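Local coordinates for ABC transporter, periplasmic substrate-binding protein (Thermotoga maritima, PDB 2HPG), which probably captures a solute in the periplasm and hands it to a TRAP (tripartite ATP-independent periplasmic) membrane transporter, at residues Leu133-Val138 / Ile228-Val233. Sequence-based numbering, arbitrary orientation.
Sequences LSFYWV and INFEIV
Leu133 and Ser134 of one strand both face Glu231 of the other, a worked example of a classic beta bulge in an antiparallel pair. In this periplasmic binding protein the long strands 130-146 and 218-234 pair deep in the mixed sheet. Leu133 N donates to Glu231 O (2.7 Å), while Glu231 N donates to Ser134 O (2.8 Å). Farther along, Asn229 N reaches Trp137 O, and between these links Asn229 O is buried without a hydrogen-bond partner, approached by Phe135 CA at 3.3 Å. The Glu231 side chain crosses the indole of Trp137 at about a right angle. With CG anti to the carbonyl carbon (chi1 -50°), Glu231 CG sits over one face of the indole, toward the rim and 3.6 Å from Trp137 CD1, in a CH-pi contact with the five-membered ring. Indole NE1 is held by Met253 O, and Ser134 OG, lying at the ring's edge, is hydrogen-bonded to Asp254; both partners belong to helix 243-278. That same OG accepts from Tyr136 N in an ST turn. Beyond the bulge, the Leu133 side chain crosses that of Val233 at about a right angle, with Leu133 CD1 3.7 Å from Val233 CG1. Phe135 and Phe230 lie side by side, nearly parallel (20°) but so far offset that little of one ring lies over the other; what covers the centre of the Phe230 face is Phe135 CB, 3.5 Å from the centroid.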
# COMPACT_ATOMS: atom_id res chain seq x y z
N LEU A 133 -1.34 10.22 9.60
CA LEU A 133 -2.74 10.42 9.96
C LEU A 133 -3.50 9.10 10.00
O LEU A 133 -4.49 8.95 10.73
CB LEU A 133 -3.43 11.33 8.95
CG LEU A 133 -3.05 12.80 8.89
CD1 LEU A 133 -3.79 13.41 7.72
CD2 LEU A 133 -3.45 13.51 10.18
N SER A 134 -3.06 8.15 9.17
CA SER A 134 -3.71 6.86 9.07
C SER A 134 -2.91 5.86 8.26
O SER A 134 -2.17 6.24 7.34
CB SER A 134 -5.10 7.02 8.44
OG SER A 134 -5.77 5.77 8.37
N PHE A 135 -3.05 4.58 8.61
CA PHE A 135 -2.63 3.48 7.74
C PHE A 135 -3.72 2.41 7.54
O PHE A 135 -3.40 1.26 7.25
CB PHE A 135 -1.29 2.86 8.18
CG PHE A 135 -1.29 2.28 9.58
CD1 PHE A 135 -1.71 0.96 9.81
CD2 PHE A 135 -0.81 3.03 10.66
CE1 PHE A 135 -1.70 0.42 11.09
CE2 PHE A 135 -0.80 2.49 11.97
CZ PHE A 135 -1.25 1.18 12.18
N TYR A 136 -4.99 2.79 7.68
CA TYR A 136 -6.12 1.91 7.40
C TYR A 136 -6.59 2.02 5.96
O TYR A 136 -7.80 1.98 5.67
CB TYR A 136 -7.30 2.26 8.30
CG TYR A 136 -7.05 2.12 9.80
CD1 TYR A 136 -5.97 1.42 10.31
CD2 TYR A 136 -7.96 2.67 10.70
CE1 TYR A 136 -5.78 1.32 11.67
CE2 TYR A 136 -7.77 2.56 12.06
CZ TYR A 136 -6.69 1.89 12.54
OH TYR A 136 -6.54 1.81 13.91
N TRP A 137 -5.62 2.15 5.05
CA TRP A 137 -5.90 2.36 3.63
C TRP A 137 -5.23 1.21 2.93
O TRP A 137 -4.01 1.13 2.90
CB TRP A 137 -5.35 3.71 3.17
CG TRP A 137 -6.20 4.84 3.67
CD1 TRP A 137 -6.28 5.31 4.94
CD2 TRP A 137 -7.13 5.61 2.90
NE1 TRP A 137 -7.21 6.31 5.02
CE2 TRP A 137 -7.74 6.52 3.77
CE3 TRP A 137 -7.52 5.61 1.55
CZ2 TRP A 137 -8.71 7.44 3.33
CZ3 TRP A 137 -8.47 6.52 1.13
CH2 TRP A 137 -9.06 7.42 2.01
N VAL A 138 -6.04 0.30 2.40
CA VAL A 138 -5.54 -0.95 1.87
C VAL A 138 -5.98 -1.11 0.41
O VAL A 138 -7.15 -0.93 0.08
CB VAL A 138 -6.02 -2.12 2.79
CG1 VAL A 138 -5.95 -3.44 2.12
CG2 VAL A 138 -5.16 -2.11 4.09
N ILE A 228 -0.57 -1.85 2.18
CA ILE A 228 -1.04 -0.96 3.21
C ILE A 228 -0.46 0.41 2.92
O ILE A 228 0.76 0.58 2.93
CB ILE A 228 -0.55 -1.42 4.60
CG1 ILE A 228 -1.02 -2.85 4.90
CG2 ILE A 228 -1.05 -0.46 5.68
CD1 ILE A 228 -0.20 -3.50 6.05
N ASN A 229 -1.32 1.37 2.67
CA ASN A 229 -0.85 2.73 2.44
C ASN A 229 -0.82 3.52 3.73
O ASN A 229 -1.67 3.31 4.63
CB ASN A 229 -1.70 3.44 1.40
CG ASN A 229 -1.45 2.92 -0.01
OD1 ASN A 229 -2.31 2.28 -0.61
ND2 ASN A 229 -0.25 3.17 -0.53
N PHE A 230 0.15 4.42 3.82
CA PHE A 230 0.29 5.34 4.95
C PHE A 230 -0.02 6.74 4.48
O PHE A 230 0.46 7.17 3.45
CB PHE A 230 1.70 5.28 5.50
CG PHE A 230 1.94 4.13 6.41
CD1 PHE A 230 2.21 4.35 7.74
CD2 PHE A 230 1.84 2.83 5.94
CE1 PHE A 230 2.41 3.29 8.59
CE2 PHE A 230 2.03 1.77 6.79
CZ PHE A 230 2.32 2.01 8.12
N GLU A 231 -0.84 7.45 5.24
CA GLU A 231 -1.33 8.76 4.85
C GLU A 231 -0.64 9.77 5.74
O GLU A 231 -0.85 9.78 6.95
CB GLU A 231 -2.85 8.82 4.98
CG GLU A 231 -3.58 7.65 4.32
CD GLU A 231 -3.26 7.51 2.84
OE1 GLU A 231 -3.13 8.56 2.21
OE2 GLU A 231 -3.14 6.36 2.33
N ILE A 232 0.24 10.59 5.15
CA ILE A 232 1.11 11.46 5.93
C ILE A 232 0.85 12.94 5.65
O ILE A 232 0.40 13.30 4.57
CB ILE A 232 2.62 11.13 5.72
CG1 ILE A 232 3.07 11.40 4.28
CG2 ILE A 232 2.88 9.67 6.09
CD1 ILE A 232 4.56 11.26 4.06
N VAL A 233 1.11 13.77 6.67
CA VAL A 233 1.16 15.23 6.55
C VAL A 233 2.36 15.77 7.33
O VAL A 233 3.00 15.03 8.08
CB VAL A 233 -0.13 15.95 7.06
CG1 VAL A 233 -1.34 15.65 6.18
CG2 VAL A 233 -0.42 15.63 8.55